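Local coordinates for particle-associated glycoside hydrolase (Acinetobacter phage Fri1, PDB 6C72) that depolymerises the capsular polysaccharide of Acinetobacter baumannii as a tailspike glycosidase, degrading the host capsule during virus entry, at the interface of chains A and B. Numbering follows the deposited sequence. Chains: chain A/B, Particle-associated glycoside hydrolase.

Contact 1: the interface of chains A and B. Residues chain A 140, 142, 196; chain B 154, 156, 163.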
# COMPACT_ATOMS: atom_id res chain seq x y z
N MET A 140 -10.47 22.42 -25.17
CA MET A 140 -9.09 22.32 -24.75
C MET A 140 -9.06 22.68 -23.27
O MET A 140 -9.51 23.76 -22.88
CB MET A 140 -8.23 23.26 -25.59
CG MET A 140 -6.75 23.14 -25.42
SD MET A 140 -5.83 24.17 -26.61
CE MET A 140 -6.66 23.70 -28.14
N LYS A 142 -7.71 23.85 -19.67
CA LYS A 142 -6.80 24.89 -19.22
C LYS A 142 -6.55 24.68 -17.73
O LYS A 142 -7.37 24.11 -17.02
CB LYS A 142 -7.37 26.28 -19.50
CG LYS A 142 -7.65 26.55 -20.99
CD LYS A 142 -6.41 26.28 -21.84
CE LYS A 142 -6.73 26.13 -23.33
NZ LYS A 142 -6.99 27.45 -23.98
N VAL A 196 -0.62 21.89 -19.10
CA VAL A 196 -1.89 22.19 -18.44
C VAL A 196 -2.00 21.31 -17.20
O VAL A 196 -1.95 20.07 -17.29
CB VAL A 196 -3.08 21.98 -19.39
CG1 VAL A 196 -4.38 21.99 -18.62
CG2 VAL A 196 -3.09 23.08 -20.47
N PHE B 154 -4.09 32.27 -16.67
CA PHE B 154 -3.47 31.26 -17.52
C PHE B 154 -4.00 31.38 -18.94
O PHE B 154 -5.20 31.21 -19.18
CB PHE B 154 -3.74 29.85 -16.99
CG PHE B 154 -3.11 28.77 -17.82
CD1 PHE B 154 -1.78 28.40 -17.62
CD2 PHE B 154 -3.83 28.15 -18.83
CE1 PHE B 154 -1.19 27.41 -18.39
CE2 PHE B 154 -3.24 27.17 -19.61
CZ PHE B 154 -1.93 26.79 -19.38
N SER B 156 -3.12 29.72 -22.63
CA SER B 156 -2.33 28.71 -23.32
C SER B 156 -1.74 29.27 -24.62
O SER B 156 -2.16 30.30 -25.15
CB SER B 156 -3.18 27.48 -23.63
OG SER B 156 -4.15 27.78 -24.60
N ILE B 163 -0.54 20.93 -31.09
CA ILE B 163 -0.48 20.20 -29.83
C ILE B 163 -0.67 18.71 -30.06
O ILE B 163 0.05 17.88 -29.48
CB ILE B 163 -1.53 20.76 -28.85
CG1 ILE B 163 -1.15 22.19 -28.42
CG2 ILE B 163 -1.67 19.86 -27.65
CD1 ILE B 163 -2.19 22.88 -27.57
O HOH W 1 -6.07 30.00 -23.04
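The ring of B:Phe154 meets A:Val196 and the aliphatic part of A:Lys142 at the apolar centre of this patch between two copies of the tailspike. A:Val196 sends one methyl, CG2, to the tip of the ring, 4.0 Å from CZ of B:Phe154, and the two side chains lie roughly perpendicular. A:Lys142 comes to the ring's edge, in its plane: its CD lies 4.0 Å from CE2 of B:Phe154, while its CB approaches CD2 of the same edge. With CG anti to its own backbone N (chi1 -180°), the phenylalanine extends its ring away from the chain B loop and puts the CE2-CZ end between A:Lys142 and A:Val196.

Beyond the ring, A:Met140 and B:Ile163 make a small, separate apolar contact. The thioether SD of A:Met140 lies 4.0 Å from the terminal methyl CD1 of B:Ile163, a meeting at van der Waals distance that hides little surface on either side.

Toward the rim the lysine chain turns polar. Bends at chi2 (-54°) and chi4 (77°) carry its CE alongside CB of B:Ser156, at 3.8 Å, and bring the terminal amine NZ to the serine hydroxyl. NZ of A:Lys142 donates a hydrogen bond of 2.9 Å to OG of B:Ser156. A water molecule bridges the same two residues, 2.9 Å from NZ of A:Lys142. It lies 3.0 Å from the backbone N of B:Ser156 in a fairly straight bond; its approach to the hydroxyl is weak. The lysine thus uses its methylenes against the phenylalanine and its amine to hold the serine hydroxyl directly and the serine backbone N through the water.

In the fold, A:Met140 ends strand 139-140, A:Lys142 follows before strand 145-148, and A:Val196 lies between strands 191-192 and 200-202. B:Phe154 and B:Ser156 occupy the loop between strand 145-148 and helix 160-165, which carries B:Ile163; the patch packs neighbouring copies together, probably supporting the trimer.

Contact 2: the interface of chains A and B. Residues chain A 121-122; chain B 152-155.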
# COMPACT_ATOMS: atom_id res chain seq x y z
N ALA A 121 -9.97 30.09 -16.70
CA ALA A 121 -8.52 30.03 -16.57
C ALA A 121 -7.88 31.42 -16.50
O ALA A 121 -6.77 31.55 -15.99
CB ALA A 121 -7.92 29.23 -17.74
N LEU A 122 -8.54 32.45 -17.03
CA LEU A 122 -8.01 33.80 -16.89
C LEU A 122 -8.21 34.34 -15.48
O LEU A 122 -7.36 35.08 -14.99
CB LEU A 122 -8.66 34.72 -17.93
CG LEU A 122 -8.17 36.15 -18.18
CD1 LEU A 122 -6.84 36.17 -18.90
CD2 LEU A 122 -9.21 36.92 -18.98
N ASP B 152 -2.70 33.32 -10.82
CA ASP B 152 -2.64 34.33 -11.86
C ASP B 152 -3.26 33.76 -13.14
O ASP B 152 -3.47 32.55 -13.28
CB ASP B 152 -1.20 34.79 -12.11
CG ASP B 152 -1.13 36.24 -12.59
OD1 ASP B 152 -2.18 36.85 -12.86
OD2 ASP B 152 -0.00 36.79 -12.71
N SER B 153 -3.55 34.66 -14.09
CA SER B 153 -4.25 34.25 -15.29
C SER B 153 -3.41 33.26 -16.10
O SER B 153 -2.19 33.40 -16.20
CB SER B 153 -4.62 35.46 -16.14
OG SER B 153 -3.46 36.07 -16.65
N PHE B 154 -4.09 32.27 -16.67
CA PHE B 154 -3.47 31.26 -17.52
C PHE B 154 -4.00 31.38 -18.94
O PHE B 154 -5.20 31.21 -19.18
CB PHE B 154 -3.74 29.85 -16.99
CG PHE B 154 -3.11 28.77 -17.82
CD1 PHE B 154 -1.78 28.40 -17.62
CD2 PHE B 154 -3.83 28.15 -18.83
CE1 PHE B 154 -1.19 27.41 -18.39
CE2 PHE B 154 -3.24 27.17 -19.61
CZ PHE B 154 -1.93 26.79 -19.38
N VAL B 155 -3.10 31.63 -19.88
CA VAL B 155 -3.43 31.71 -21.29
C VAL B 155 -2.52 30.74 -22.02
O VAL B 155 -1.30 30.93 -22.05
CB VAL B 155 -3.25 33.14 -21.84
CG1 VAL B 155 -3.51 33.15 -23.34
CG2 VAL B 155 -4.15 34.10 -21.10
O HOH W 2 -5.72 31.15 -13.37
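A:Ala121 and B:Phe154 are joined by a backbone hydrogen bond across the interface, at the C-terminal end of helix 110-122 of chain A. The amide N of B:Phe154 donates to the carbonyl O of A:Ala121 over 2.9 Å. The same oxygen of A:Ala121 also meets a water at 2.9 Å, and this water lies 2.7 Å from the carbonyl O of B:Asp152. One helix-end carbonyl is therefore engaged by chain B both directly and through solvent.

Within chain B, the carboxylate OD1 of B:Asp152 accepts a hydrogen bond of 2.9 Å from the backbone N of B:Ser153, which meets it from above the carboxylate plane. This local bond may steady the start of the loop segment that faces the helix.

Apolar contact falls to A:Leu122. With CG anti to its backbone N (chi1 -171°), it places CD1 3.6 Å from CB of B:Ser153 and 4.0 Å from CG2 of B:Val155. The leucine and valine side chains run side by side and point the same way. Separately, the methyl CB of A:Ala121 makes a van der Waals contact with the carbonyl O of B:Phe154.

By docking a loop of one copy against the helix end of its neighbour, the site contributes to holding the subunits together in the deposited trimer.

Contact 1 and contact 2 are neighbouring parts of the A-B interface, their C-alpha centres about 10 Å apart. B:Phe154 belongs to both: its backbone is held in contact 2 while its ring serves contact 1, so the orientation fixed at one is likely to influence the other. The chain B segment carrying this residue runs between helix 110-122 of chain A and the loops around A:Lys142 and A:Val196, with B:Ser153 and B:Val155 toward the helix and the B:Phe154 ring and B:Ser156 toward A:Lys142. With three copies in the deposited assembly, such paired contacts probably reinforce the trimeric tailspike.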